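Local coordinates for protein similar to metal-dependent hydrolase (Staphylococcus aureus subsp. aureus Mu50, PDB 3ESH) that probably catalyses metal-dependent hydrolysis as a member of the metallo-beta-lactamase superfamily, its natural substrate not being established, at residues Ile3-Ile8 / Ile194-Asp199; Lys99-Val104 / Ala124-Ala129; Val133-Trp138 / Leu166-Phe171; Pro175-Gln180 / Thr190-Glu195; Lys200-Gly205 / Tyr245-Tyr250. All coordinates share one frame; numbering follows the deposited sequence.

Contact 1 (Ile3-Ile8 / Ile194-Asp199); sequences IGDISI and IESQGD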
# COMPACT_ATOMS: atom_id res chain seq x y z
N ILE A 3 28.46 -8.45 28.20
CA ILE A 3 27.12 -9.01 28.13
C ILE A 3 27.39 -10.50 28.00
O ILE A 3 27.76 -10.98 26.93
CB ILE A 3 26.32 -8.50 26.88
CG1 ILE A 3 25.91 -7.05 27.06
CG2 ILE A 3 25.06 -9.31 26.70
CD1 ILE A 3 27.03 -6.08 26.91
N GLY A 4 27.22 -11.24 29.09
CA GLY A 4 27.48 -12.67 29.05
C GLY A 4 28.90 -12.92 28.57
O GLY A 4 29.85 -12.37 29.13
N ASP A 5 29.05 -13.73 27.52
CA ASP A 5 30.37 -14.03 26.98
C ASP A 5 30.83 -12.96 26.01
O ASP A 5 31.98 -12.98 25.56
CB ASP A 5 30.36 -15.38 26.24
CG ASP A 5 29.96 -16.54 27.14
OD1 ASP A 5 30.41 -16.59 28.30
OD2 ASP A 5 29.20 -17.42 26.67
N ILE A 6 29.93 -12.03 25.68
CA ILE A 6 30.26 -10.98 24.73
C ILE A 6 30.87 -9.72 25.35
O ILE A 6 30.38 -9.21 26.36
CB ILE A 6 29.01 -10.57 23.90
CG1 ILE A 6 28.43 -11.81 23.19
CG2 ILE A 6 29.38 -9.50 22.89
CD1 ILE A 6 27.22 -11.53 22.32
N SER A 7 31.94 -9.24 24.74
CA SER A 7 32.60 -8.03 25.22
C SER A 7 32.18 -6.86 24.30
O SER A 7 32.22 -6.97 23.08
CB SER A 7 34.11 -8.24 25.20
OG SER A 7 34.77 -7.18 25.86
N ILE A 8 31.78 -5.75 24.90
CA ILE A 8 31.34 -4.59 24.13
C ILE A 8 32.14 -3.34 24.48
O ILE A 8 32.33 -3.04 25.65
CB ILE A 8 29.84 -4.28 24.41
CG1 ILE A 8 28.97 -5.46 23.98
CG2 ILE A 8 29.43 -3.03 23.66
CD1 ILE A 8 28.93 -5.71 22.50
N ILE A 194 22.02 -7.37 21.24
CA ILE A 194 23.06 -8.31 21.62
C ILE A 194 22.60 -9.09 22.84
O ILE A 194 22.15 -8.51 23.82
CB ILE A 194 24.35 -7.56 21.97
CG1 ILE A 194 24.62 -6.49 20.92
CG2 ILE A 194 25.52 -8.52 22.02
CD1 ILE A 194 25.79 -5.59 21.23
N GLU A 195 22.72 -10.42 22.79
CA GLU A 195 22.32 -11.27 23.91
C GLU A 195 23.29 -12.42 24.13
O GLU A 195 23.60 -13.15 23.21
CB GLU A 195 20.91 -11.83 23.68
CG GLU A 195 19.79 -10.82 23.86
CD GLU A 195 18.42 -11.37 23.45
OE1 GLU A 195 18.06 -11.25 22.25
OE2 GLU A 195 17.71 -11.93 24.31
N SER A 196 23.77 -12.55 25.36
CA SER A 196 24.69 -13.62 25.75
C SER A 196 24.33 -13.96 27.19
O SER A 196 24.16 -13.05 28.00
CB SER A 196 26.14 -13.15 25.66
OG SER A 196 27.04 -14.26 25.76
N GLN A 197 24.22 -15.24 27.51
CA GLN A 197 23.81 -15.64 28.86
C GLN A 197 22.44 -15.00 29.05
O GLN A 197 21.59 -15.09 28.17
CB GLN A 197 24.77 -15.08 29.92
CG GLN A 197 25.86 -16.02 30.36
CD GLN A 197 26.72 -16.50 29.21
OE1 GLN A 197 26.27 -17.29 28.37
NE2 GLN A 197 27.96 -16.02 29.17
N GLY A 198 22.23 -14.35 30.19
CA GLY A 198 20.95 -13.71 30.42
C GLY A 198 21.00 -12.23 30.12
O GLY A 198 19.98 -11.55 30.12
N ASP A 199 22.20 -11.71 29.86
CA ASP A 199 22.39 -10.29 29.59
C ASP A 199 21.88 -9.85 28.23
O ASP A 199 21.99 -10.57 27.24
CB ASP A 199 23.86 -9.93 29.74
CG ASP A 199 24.45 -10.38 31.06
OD1 ASP A 199 23.73 -10.29 32.07
OD2 ASP A 199 25.62 -10.81 31.08
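Gly4 and Ser196 bring their CA atoms to 4.4 Å where two type II' beta turns meet, one from Ile3 to Ile6 and the other from Ser196 to Asp199. Each turn closes a hairpin, and the two hairpins belong to the two facing sheets of the metallo-beta-lactamase fold. Strand segments 6-8 and 194-196 run at 140° to each other with their axes 8.5 Å apart. They pack across the sandwich and are not paired edge to edge.

Gly4 has a positive phi (56°) as the second residue of its turn, and its CA makes a C-H...O contact with Ser196 O. The Ser196 hydroxyl stands anti to its backbone N (chi1 -168°) and accepts Asp5 N at 2.7 Å. Below the turns the contact is apolar. Ile6 CD1 crosses to Ile194 CG2 at 3.5 Å, and Ile8 and Ile194 meet tip to tip through their CD1 atoms. Ile53 of strand 51-54 packs on all three isoleucines. Ile3 CG2 rests on Asp199 CB at 3.3 Å. Asp199 OD2 accepts a hydrogen bond from Gly4 N on its anti lone pair, 2.6 Å from that nitrogen.

Contact 2 (Lys99-Val104 / Ala124-Ala129); sequences KDIDYV and AIFENA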
# COMPACT_ATOMS: atom_id res chain seq x y z
N LYS A 99 41.49 -5.47 10.15
CA LYS A 99 41.67 -6.63 9.28
C LYS A 99 41.24 -7.87 10.05
O LYS A 99 41.03 -8.94 9.48
CB LYS A 99 43.15 -6.70 8.89
CG LYS A 99 43.48 -7.67 7.78
CD LYS A 99 44.88 -7.44 7.24
CE LYS A 99 45.01 -6.08 6.58
NZ LYS A 99 46.34 -5.91 5.92
N ASP A 100 41.08 -7.70 11.36
CA ASP A 100 40.65 -8.78 12.23
C ASP A 100 39.15 -8.66 12.44
O ASP A 100 38.53 -9.45 13.17
CB ASP A 100 41.38 -8.68 13.57
CG ASP A 100 42.87 -8.86 13.43
OD1 ASP A 100 43.27 -9.95 12.98
OD2 ASP A 100 43.64 -7.91 13.75
N ILE A 101 38.57 -7.66 11.78
CA ILE A 101 37.14 -7.41 11.86
C ILE A 101 36.43 -8.33 10.87
O ILE A 101 36.77 -8.37 9.68
CB ILE A 101 36.83 -5.95 11.52
CG1 ILE A 101 37.60 -5.03 12.48
CG2 ILE A 101 35.33 -5.69 11.59
CD1 ILE A 101 37.28 -5.29 13.95
N ASP A 102 35.45 -9.06 11.38
CA ASP A 102 34.69 -10.01 10.59
C ASP A 102 33.40 -9.42 10.01
O ASP A 102 33.04 -9.69 8.86
CB ASP A 102 34.36 -11.23 11.44
CG ASP A 102 35.61 -11.96 11.90
OD1 ASP A 102 36.32 -12.52 11.03
OD2 ASP A 102 35.89 -11.96 13.12
N TYR A 103 32.71 -8.61 10.79
CA TYR A 103 31.47 -8.01 10.31
C TYR A 103 31.34 -6.53 10.64
O TYR A 103 31.70 -6.09 11.74
CB TYR A 103 30.26 -8.72 10.91
CG TYR A 103 30.02 -10.14 10.44
CD1 TYR A 103 29.32 -10.41 9.26
CD2 TYR A 103 30.45 -11.23 11.21
CE1 TYR A 103 29.04 -11.72 8.87
CE2 TYR A 103 30.18 -12.54 10.82
CZ TYR A 103 29.47 -12.78 9.65
OH TYR A 103 29.18 -14.06 9.28
N VAL A 104 30.85 -5.76 9.68
CA VAL A 104 30.59 -4.34 9.88
C VAL A 104 29.08 -4.29 9.65
O VAL A 104 28.62 -4.46 8.52
CB VAL A 104 31.31 -3.43 8.85
CG1 VAL A 104 30.82 -1.99 9.00
CG2 VAL A 104 32.83 -3.49 9.07
N ALA A 124 38.83 0.66 0.93
CA ALA A 124 37.97 0.05 1.94
C ALA A 124 38.71 -0.30 3.21
O ALA A 124 39.50 -1.23 3.22
CB ALA A 124 37.31 -1.21 1.39
N ILE A 125 38.46 0.46 4.27
CA ILE A 125 39.06 0.16 5.56
C ILE A 125 38.33 -1.15 5.82
O ILE A 125 37.27 -1.35 5.22
CB ILE A 125 38.62 1.19 6.62
CG1 ILE A 125 38.80 2.63 6.09
CG2 ILE A 125 39.38 0.96 7.89
CD1 ILE A 125 40.21 2.98 5.70
N PHE A 126 38.83 -2.05 6.66
CA PHE A 126 38.11 -3.30 6.94
C PHE A 126 37.93 -4.27 5.74
O PHE A 126 36.80 -4.65 5.40
CB PHE A 126 36.73 -3.00 7.56
CG PHE A 126 36.80 -2.15 8.80
CD1 PHE A 126 36.16 -0.92 8.86
CD2 PHE A 126 37.53 -2.57 9.89
CE1 PHE A 126 36.27 -0.12 10.00
CE2 PHE A 126 37.64 -1.78 11.03
CZ PHE A 126 37.02 -0.55 11.09
N GLU A 127 39.05 -4.68 5.15
CA GLU A 127 39.14 -5.57 3.98
C GLU A 127 38.60 -7.00 4.05
O GLU A 127 38.14 -7.53 3.04
CB GLU A 127 40.60 -5.69 3.54
CG GLU A 127 41.33 -4.37 3.38
CD GLU A 127 42.83 -4.56 3.09
OE1 GLU A 127 43.59 -3.58 3.30
OE2 GLU A 127 43.24 -5.67 2.67
N ASN A 128 38.67 -7.64 5.21
CA ASN A 128 38.18 -9.01 5.34
C ASN A 128 36.78 -9.09 5.93
O ASN A 128 36.22 -10.18 6.05
CB ASN A 128 39.12 -9.84 6.22
CG ASN A 128 40.54 -9.82 5.73
OD1 ASN A 128 40.82 -10.14 4.58
ND2 ASN A 128 41.46 -9.46 6.61
N ALA A 129 36.21 -7.95 6.28
CA ALA A 129 34.88 -7.92 6.88
C ALA A 129 33.70 -7.98 5.94
O ALA A 129 33.70 -7.37 4.87
CB ALA A 129 34.74 -6.69 7.78
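Asn128 turns its amide toward the backbone of Lys99. Its ND2 donates to Lys99 O at 2.9 Å, with an N-H...O angle of 167°. The acceptor lies in the amide plane, and the donor sits on a carbonyl lone pair. CG of Asn128 lies beside its own backbone N (chi1 -55°), and from there the amide is set toward Lys99 O. The Lys99 chain crosses the same amide obliquely, passing ND2 with its CG. The Lys99 ammonium and the Glu127 carboxylate lie near each other, beyond salt-bridge range.

Further in, the contact is apolar. Ile101 has CG1 anti to its carbonyl carbon (chi1 -58°), and CG1 meets CE2 of the Phe126 ring at 3.6 Å. CG2 of Val104 approaches Phe126 CG at 4.2 Å and also touches Ala129 CB at 3.9 Å. Ala129 CA gives a C-H...O contact to Asp102 O at 3.2 Å.

Residues 99-102 and 124-129 lead into the neighbouring parallel strands 103-105 and 130-134 of the metallo-beta-lactamase fold. Ile61 of strand 59-61 touches Ile101, and helix 87-92 packs on Phe126 through Ile87 and Leu91.

Contact 3 (Val133-Trp138 / Leu166-Phe171); sequences VQQDEW and LFEKHF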
# COMPACT_ATOMS: atom_id res chain seq x y z
N VAL A 133 23.89 -4.59 5.37
CA VAL A 133 23.02 -3.43 5.27
C VAL A 133 21.60 -3.86 4.91
O VAL A 133 21.40 -4.86 4.21
CB VAL A 133 23.49 -2.42 4.18
CG1 VAL A 133 22.67 -1.15 4.25
CG2 VAL A 133 24.98 -2.12 4.35
N GLN A 134 20.61 -3.13 5.40
CA GLN A 134 19.23 -3.44 5.08
C GLN A 134 19.14 -3.14 3.58
O GLN A 134 19.73 -2.16 3.09
CB GLN A 134 18.30 -2.59 5.96
CG GLN A 134 17.26 -1.73 5.25
CD GLN A 134 16.09 -2.51 4.75
OE1 GLN A 134 15.70 -3.52 5.33
NE2 GLN A 134 15.50 -2.04 3.68
N GLN A 135 18.44 -4.00 2.84
CA GLN A 135 18.34 -3.86 1.39
C GLN A 135 17.80 -2.53 0.85
O GLN A 135 18.33 -2.00 -0.13
CB GLN A 135 17.53 -5.02 0.82
CG GLN A 135 17.33 -5.02 -0.67
CD GLN A 135 16.97 -6.39 -1.21
OE1 GLN A 135 16.28 -7.17 -0.55
NE2 GLN A 135 17.43 -6.68 -2.42
N ASP A 136 16.77 -1.98 1.49
CA ASP A 136 16.21 -0.70 1.01
C ASP A 136 17.11 0.47 1.39
O ASP A 136 17.19 1.45 0.65
CB ASP A 136 14.80 -0.49 1.57
CG ASP A 136 13.86 -1.59 1.16
OD1 ASP A 136 13.64 -1.75 -0.06
OD2 ASP A 136 13.33 -2.29 2.02
N GLU A 137 17.78 0.35 2.53
CA GLU A 137 18.71 1.38 2.99
C GLU A 137 19.77 1.51 1.92
O GLU A 137 20.08 2.60 1.46
CB GLU A 137 19.36 0.97 4.31
CG GLU A 137 20.40 1.95 4.86
CD GLU A 137 19.80 3.30 5.24
OE1 GLU A 137 18.70 3.30 5.83
OE2 GLU A 137 20.43 4.37 4.98
N TRP A 138 20.33 0.36 1.52
CA TRP A 138 21.37 0.31 0.50
C TRP A 138 20.90 0.90 -0.84
O TRP A 138 21.63 1.67 -1.48
CB TRP A 138 21.82 -1.14 0.32
CG TRP A 138 22.82 -1.31 -0.73
CD1 TRP A 138 22.63 -1.84 -1.97
CD2 TRP A 138 24.18 -0.84 -0.70
NE1 TRP A 138 23.77 -1.72 -2.73
CE2 TRP A 138 24.74 -1.11 -1.97
CE3 TRP A 138 24.98 -0.22 0.27
CZ2 TRP A 138 26.06 -0.77 -2.29
CZ3 TRP A 138 26.29 0.12 -0.05
CH2 TRP A 138 26.82 -0.16 -1.32
N LEU A 166 22.82 -8.33 2.09
CA LEU A 166 21.63 -7.55 2.33
C LEU A 166 20.55 -8.36 3.02
O LEU A 166 20.43 -9.56 2.81
CB LEU A 166 21.06 -7.02 1.02
CG LEU A 166 22.00 -6.12 0.24
CD1 LEU A 166 21.51 -5.95 -1.17
CD2 LEU A 166 22.14 -4.81 0.95
N PHE A 167 19.77 -7.68 3.86
CA PHE A 167 18.67 -8.31 4.57
C PHE A 167 17.44 -7.39 4.49
O PHE A 167 17.55 -6.16 4.33
CB PHE A 167 19.08 -8.58 6.03
CG PHE A 167 18.94 -7.40 6.95
CD1 PHE A 167 17.82 -7.24 7.74
CD2 PHE A 167 19.93 -6.43 7.00
CE1 PHE A 167 17.68 -6.14 8.57
CE2 PHE A 167 19.81 -5.32 7.82
CZ PHE A 167 18.68 -5.17 8.61
N GLU A 168 16.25 -7.99 4.59
CA GLU A 168 15.02 -7.22 4.51
C GLU A 168 14.45 -6.80 5.87
O GLU A 168 14.47 -5.62 6.20
CB GLU A 168 13.97 -7.99 3.70
CG GLU A 168 14.34 -8.09 2.22
CD GLU A 168 13.30 -8.80 1.36
OE1 GLU A 168 13.51 -8.87 0.13
OE2 GLU A 168 12.28 -9.28 1.91
N LYS A 169 13.98 -7.76 6.66
CA LYS A 169 13.39 -7.44 7.96
C LYS A 169 14.30 -7.74 9.15
O LYS A 169 14.51 -6.89 10.02
CB LYS A 169 12.05 -8.16 8.12
CG LYS A 169 11.27 -7.74 9.36
CD LYS A 169 10.04 -8.61 9.59
CE LYS A 169 9.53 -8.48 11.01
NZ LYS A 169 8.47 -9.49 11.32
N HIS A 170 14.84 -8.96 9.21
CA HIS A 170 15.74 -9.33 10.31
C HIS A 170 16.88 -10.19 9.80
O HIS A 170 16.79 -10.78 8.73
CB HIS A 170 14.98 -10.05 11.43
CG HIS A 170 14.02 -11.09 10.94
ND1 HIS A 170 14.42 -12.24 10.30
CD2 HIS A 170 12.66 -11.14 10.99
CE1 HIS A 170 13.36 -12.95 9.96
NE2 HIS A 170 12.28 -12.31 10.37
N PHE A 171 17.97 -10.24 10.56
CA PHE A 171 19.15 -11.02 10.18
C PHE A 171 20.02 -11.24 11.41
O PHE A 171 20.30 -10.31 12.16
CB PHE A 171 19.94 -10.27 9.11
CG PHE A 171 21.14 -11.02 8.59
CD1 PHE A 171 21.02 -12.33 8.13
CD2 PHE A 171 22.39 -10.41 8.52
CE1 PHE A 171 22.13 -13.01 7.60
CE2 PHE A 171 23.50 -11.08 7.99
CZ PHE A 171 23.38 -12.38 7.54
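Val133 and Gln134 pair in parallel with Leu166 and Phe167, on the outer strand of the sheet within this chain and within a beta-alpha-beta unit, just where strand 130-134 passes into helix 135-142. Phe167 N donates to Val133 O at 3.3 Å, and Gln135 N donates to Phe167 O at 2.8 Å. The second bond is the straighter, at 165°. Gln134 stands at the N-cap of the helix.

Leu166 fills the angle between strand and helix. Its CD2 meets Trp138 CB at 3.7 Å and Val133 CB at 4.2 Å, and the Leu166 and Trp138 side chains cross at about a right angle. Phe167 CG sits between the backbone N and the carbonyl carbon (chi1 82°), which turns the ring back to Gln134, CE2 coming 3.6 Å from Gln134 CB. Thr190 of the second sheet touches both residues.

Gln135 and Glu168 extend side by side, pointing the same way. Their OE1 atoms are 3.3 Å apart, and both are acceptors. A second subunit supplies the donors and acceptors: its Arg231 forms a salt bridge with Glu168 OE1 and another with Asp136, and Gln135 NE2 donates to Arg231 O. The oxygen pair would probably repel by itself, so the side-by-side pose is consistent with an arginine from the other subunit offsetting the negative charge.

Contact 4 (Pro175-Gln180 / Thr190-Glu195); sequences PGIKMQ and TIITIE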
# COMPACT_ATOMS: atom_id res chain seq x y z
N PRO A 175 25.54 -15.94 16.23
CA PRO A 175 24.60 -16.10 17.34
C PRO A 175 24.61 -14.97 18.36
O PRO A 175 25.67 -14.47 18.75
CB PRO A 175 25.01 -17.45 17.94
CG PRO A 175 25.46 -18.21 16.73
CD PRO A 175 26.32 -17.18 16.03
N GLY A 176 23.41 -14.57 18.79
CA GLY A 176 23.31 -13.51 19.78
C GLY A 176 23.19 -12.08 19.24
O GLY A 176 22.72 -11.18 19.95
N ILE A 177 23.63 -11.87 18.01
CA ILE A 177 23.55 -10.54 17.40
C ILE A 177 22.39 -10.53 16.41
O ILE A 177 22.44 -11.23 15.40
CB ILE A 177 24.84 -10.19 16.65
CG1 ILE A 177 26.07 -10.61 17.47
CG2 ILE A 177 24.88 -8.71 16.36
CD1 ILE A 177 26.30 -9.82 18.73
N LYS A 178 21.36 -9.75 16.69
CA LYS A 178 20.19 -9.69 15.80
C LYS A 178 19.87 -8.30 15.24
O LYS A 178 19.60 -7.37 15.99
CB LYS A 178 18.95 -10.24 16.53
CG LYS A 178 19.16 -11.65 17.11
CD LYS A 178 17.86 -12.26 17.62
CE LYS A 178 18.10 -13.64 18.24
NZ LYS A 178 16.85 -14.35 18.68
N MSE A 179 19.91 -8.18 13.92
CA MSE A 179 19.61 -6.91 13.25
C MSE A 179 18.12 -6.88 12.93
O MSE A 179 17.54 -7.91 12.60
CB MSE A 179 20.42 -6.80 11.97
CG MSE A 179 21.87 -6.84 12.26
SE MSE A 179 22.83 -6.85 10.61
CE MSE A 179 22.96 -5.00 10.34
N GLN A 180 17.51 -5.70 13.00
CA GLN A 180 16.08 -5.59 12.73
C GLN A 180 15.63 -4.27 12.11
O GLN A 180 15.81 -3.19 12.68
CB GLN A 180 15.33 -5.84 14.04
CG GLN A 180 13.83 -5.81 13.91
CD GLN A 180 13.15 -6.07 15.24
OE1 GLN A 180 12.00 -5.69 15.45
NE2 GLN A 180 13.86 -6.74 16.15
N THR A 190 18.02 0.48 10.70
CA THR A 190 18.08 -0.78 11.44
C THR A 190 18.59 -0.63 12.88
O THR A 190 19.42 0.23 13.18
CB THR A 190 19.00 -1.79 10.66
OG1 THR A 190 18.47 -2.00 9.35
CG2 THR A 190 19.10 -3.13 11.39
N ILE A 191 18.08 -1.46 13.78
CA ILE A 191 18.53 -1.45 15.16
C ILE A 191 19.19 -2.81 15.41
O ILE A 191 18.90 -3.77 14.72
CB ILE A 191 17.36 -1.25 16.15
CG1 ILE A 191 16.40 -2.42 16.10
CG2 ILE A 191 16.60 0.03 15.80
CD1 ILE A 191 15.62 -2.59 17.35
N ILE A 192 20.06 -2.90 16.40
CA ILE A 192 20.75 -4.15 16.68
C ILE A 192 20.67 -4.54 18.16
O ILE A 192 20.79 -3.69 19.04
CB ILE A 192 22.24 -4.04 16.25
CG1 ILE A 192 22.31 -3.66 14.76
CG2 ILE A 192 22.97 -5.34 16.49
CD1 ILE A 192 23.62 -3.05 14.31
N THR A 193 20.47 -5.82 18.42
CA THR A 193 20.39 -6.31 19.79
C THR A 193 21.48 -7.35 20.03
O THR A 193 21.83 -8.12 19.13
CB THR A 193 19.02 -6.96 20.09
OG1 THR A 193 18.75 -7.98 19.14
CG2 THR A 193 17.91 -5.92 20.03
N ILE A 194 22.02 -7.37 21.24
CA ILE A 194 23.06 -8.31 21.62
C ILE A 194 22.60 -9.09 22.84
O ILE A 194 22.15 -8.51 23.82
CB ILE A 194 24.35 -7.56 21.97
CG1 ILE A 194 24.62 -6.49 20.92
CG2 ILE A 194 25.52 -8.52 22.02
CD1 ILE A 194 25.79 -5.59 21.23
N GLU A 195 22.72 -10.42 22.79
CA GLU A 195 22.32 -11.27 23.91
C GLU A 195 23.29 -12.42 24.13
O GLU A 195 23.60 -13.15 23.21
CB GLU A 195 20.91 -11.83 23.68
CG GLU A 195 19.79 -10.82 23.86
CD GLU A 195 18.42 -11.37 23.45
OE1 GLU A 195 18.06 -11.25 22.25
OE2 GLU A 195 17.71 -11.93 24.31
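Lys178 and Thr193 form a hydrogen-bonded antiparallel pair in the hairpin of strands 177-181 and 190-196. Lys178 N donates to Thr193 O at 3.0 Å, and Thr193 N returns a bond of the same length to Lys178 O. Gln180 and Ile191 make a second such pair. At the end away from Gln180, Glu195 N bonds to Gly176 O at 2.9 Å. Gly176 has a positive phi. The Thr193 hydroxyl lies between its backbone N and carbonyl carbon (chi1 55°), and OG1 adds a weak bond to Lys178 O.

The apolar contacts fall on the face of Ile177, selenomethionine Met179, Ile192 and Ile194. Ile177 CD1 lies beside Ile194 CG2 at 3.6 Å, while Ile177 CG2 reaches Ile192 CG2 at 3.9 Å. The Met179 and Ile192 side chains lie side by side, Met179 CG to Ile192 CG1 at 4.1 Å.

This face packs on Leu105 of strand 103-105 and on Ile6 of strand 6-10, inside the beta sandwich. The other face, with Gln180, Ile191 and Thr193, is covered by helix 226-242 through Met236 and Phe240.

Contact 5 (Lys200-Gly205 / Tyr245-Tyr250); sequences KAVHMG and YWFLFY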
# COMPACT_ATOMS: atom_id res chain seq x y z
N LYS A 200 21.35 -8.63 28.19
CA LYS A 200 20.81 -8.07 26.97
C LYS A 200 21.25 -6.63 26.76
O LYS A 200 21.33 -5.85 27.71
CB LYS A 200 19.29 -8.15 27.02
CG LYS A 200 18.78 -9.56 27.34
CD LYS A 200 17.29 -9.57 27.62
CE LYS A 200 16.79 -10.94 28.03
NZ LYS A 200 17.03 -11.95 26.95
N ALA A 201 21.58 -6.29 25.52
CA ALA A 201 21.99 -4.95 25.16
C ALA A 201 21.35 -4.61 23.83
O ALA A 201 21.05 -5.50 23.03
CB ALA A 201 23.49 -4.87 25.05
N VAL A 202 21.14 -3.32 23.59
CA VAL A 202 20.55 -2.89 22.34
C VAL A 202 21.04 -1.52 21.92
O VAL A 202 21.30 -0.66 22.75
CB VAL A 202 19.01 -2.87 22.42
CG1 VAL A 202 18.56 -1.82 23.42
CG2 VAL A 202 18.42 -2.60 21.04
N HIS A 203 21.20 -1.34 20.62
CA HIS A 203 21.61 -0.08 20.05
C HIS A 203 20.52 0.27 19.06
O HIS A 203 20.40 -0.37 18.02
CB HIS A 203 22.95 -0.19 19.33
CG HIS A 203 23.34 1.06 18.60
ND1 HIS A 203 23.41 2.28 19.22
CD2 HIS A 203 23.63 1.27 17.29
CE1 HIS A 203 23.73 3.21 18.32
NE2 HIS A 203 23.86 2.62 17.15
N MSE A 204 19.73 1.29 19.39
CA MSE A 204 18.64 1.70 18.52
C MSE A 204 19.02 2.74 17.46
O MSE A 204 18.16 3.41 16.90
CB MSE A 204 17.46 2.17 19.37
CG MSE A 204 16.68 0.99 19.89
SE MSE A 204 15.42 1.45 21.21
CE MSE A 204 14.25 2.47 20.12
N GLY A 205 20.32 2.84 17.17
CA GLY A 205 20.76 3.79 16.17
C GLY A 205 20.15 5.18 16.30
O GLY A 205 19.91 5.65 17.40
N TYR A 245 17.38 -4.25 29.55
CA TYR A 245 18.38 -4.12 28.51
C TYR A 245 19.33 -2.95 28.78
O TYR A 245 18.97 -1.99 29.45
CB TYR A 245 17.73 -3.85 27.16
CG TYR A 245 17.42 -5.05 26.31
CD1 TYR A 245 16.39 -5.93 26.67
CD2 TYR A 245 18.10 -5.28 25.12
CE1 TYR A 245 16.05 -7.01 25.84
CE2 TYR A 245 17.76 -6.33 24.29
CZ TYR A 245 16.74 -7.19 24.65
OH TYR A 245 16.39 -8.20 23.79
N TRP A 246 20.54 -3.06 28.24
CA TRP A 246 21.52 -2.00 28.34
C TRP A 246 21.34 -1.26 27.02
O TRP A 246 21.30 -1.88 25.96
CB TRP A 246 22.94 -2.55 28.39
CG TRP A 246 23.43 -2.85 29.76
CD1 TRP A 246 23.42 -4.06 30.39
CD2 TRP A 246 24.02 -1.93 30.66
NE1 TRP A 246 23.96 -3.94 31.64
CE2 TRP A 246 24.34 -2.64 31.84
CE3 TRP A 246 24.30 -0.56 30.60
CZ2 TRP A 246 24.94 -2.02 32.94
CZ3 TRP A 246 24.90 0.05 31.70
CH2 TRP A 246 25.21 -0.69 32.86
N PHE A 247 21.20 0.06 27.08
CA PHE A 247 21.05 0.84 25.87
C PHE A 247 22.41 1.38 25.48
O PHE A 247 23.03 2.10 26.26
CB PHE A 247 20.06 1.98 26.09
CG PHE A 247 18.62 1.55 26.11
CD1 PHE A 247 17.86 1.56 24.95
CD2 PHE A 247 18.01 1.16 27.30
CE1 PHE A 247 16.53 1.19 24.96
CE2 PHE A 247 16.67 0.79 27.33
CZ PHE A 247 15.93 0.80 26.15
N LEU A 248 22.88 1.01 24.30
CA LEU A 248 24.17 1.46 23.80
C LEU A 248 23.98 2.67 22.88
O LEU A 248 23.01 2.74 22.11
CB LEU A 248 24.87 0.34 23.03
CG LEU A 248 25.04 -0.99 23.77
CD1 LEU A 248 25.83 -1.97 22.91
CD2 LEU A 248 25.74 -0.74 25.09
N PHE A 249 24.90 3.63 22.95
CA PHE A 249 24.82 4.83 22.14
C PHE A 249 26.03 5.05 21.27
O PHE A 249 27.14 4.65 21.60
CB PHE A 249 24.59 6.03 23.04
CG PHE A 249 23.27 6.00 23.74
CD1 PHE A 249 22.10 6.40 23.07
CD2 PHE A 249 23.16 5.50 25.04
CE1 PHE A 249 20.86 6.29 23.68
CE2 PHE A 249 21.92 5.40 25.66
CZ PHE A 249 20.76 5.79 24.97
N TYR A 250 25.80 5.70 20.14
CA TYR A 250 26.83 5.97 19.16
C TYR A 250 27.10 7.46 19.14
O TYR A 250 28.24 7.88 18.93
CB TYR A 250 26.34 5.51 17.78
CG TYR A 250 27.23 5.82 16.59
CD1 TYR A 250 28.22 4.92 16.18
CD2 TYR A 250 27.04 6.98 15.84
CE1 TYR A 250 28.98 5.16 15.03
CE2 TYR A 250 27.80 7.23 14.69
CZ TYR A 250 28.77 6.31 14.30
OH TYR A 250 29.49 6.56 13.15
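Val202 O accepts Leu248 N in an almost straight bond of 2.8 Å. Val202 N in turn donates to Trp246 O, and Trp246 N to Lys200 O. These bonds join parallel strands 199-203 and 246-248. Past the last pair, His203 continues the pattern with its ring. Its CG is anti to the backbone N (chi1 173°), and ND1 donates to Leu248 O at 3.0 Å. The oxygen lies in the imidazole plane, although the donor stands above the carbonyl plane. CE1 of the same ring meets Tyr250 CB at 3.5 Å.

At the other end Lys200 CB sits over the centre of the Tyr245 ring, 3.4 Å from the centroid, a CH-pi contact. NZ of Lys200 pairs with Glu195. Selenomethionine Met204 puts SE at the edge of Phe247, 3.9 Å from CE1, a Met-aromatic contact.

Helix 226-242 forms the beta-alpha-beta crossover between the two strands. Its Phe240 packs on Val202, Tyr245 and Phe247. Strand 255-259 flanks strand 246-248 on its other side, and strand 190-196 flanks strand 199-203.

Contacts 1, 4 and 5 lie close together, with centres 10 to 12 Å apart. Strand 190-196 serves contacts 1 and 4 and pairs with strand 199-203 of contact 5, where Glu195 OE2 meets Lys200 NZ at 2.7 Å. Contact 3 joins contact 4 through a probable hydrogen bond from Met179 N to Phe171 O, 2.8 Å. Contact 2 stands apart, its centre about 22 Å from those of contacts 1 and 5, and adjoins contact 3 only in sequence. A possible empty metal site, unconfirmed, would use His110, His185 and Asp206. His185 belongs to the loop between the strands of contact 4, and Asp206 directly follows segment 200-205 of contact 5, whose Tyr250 side chain lies near that site without touching it.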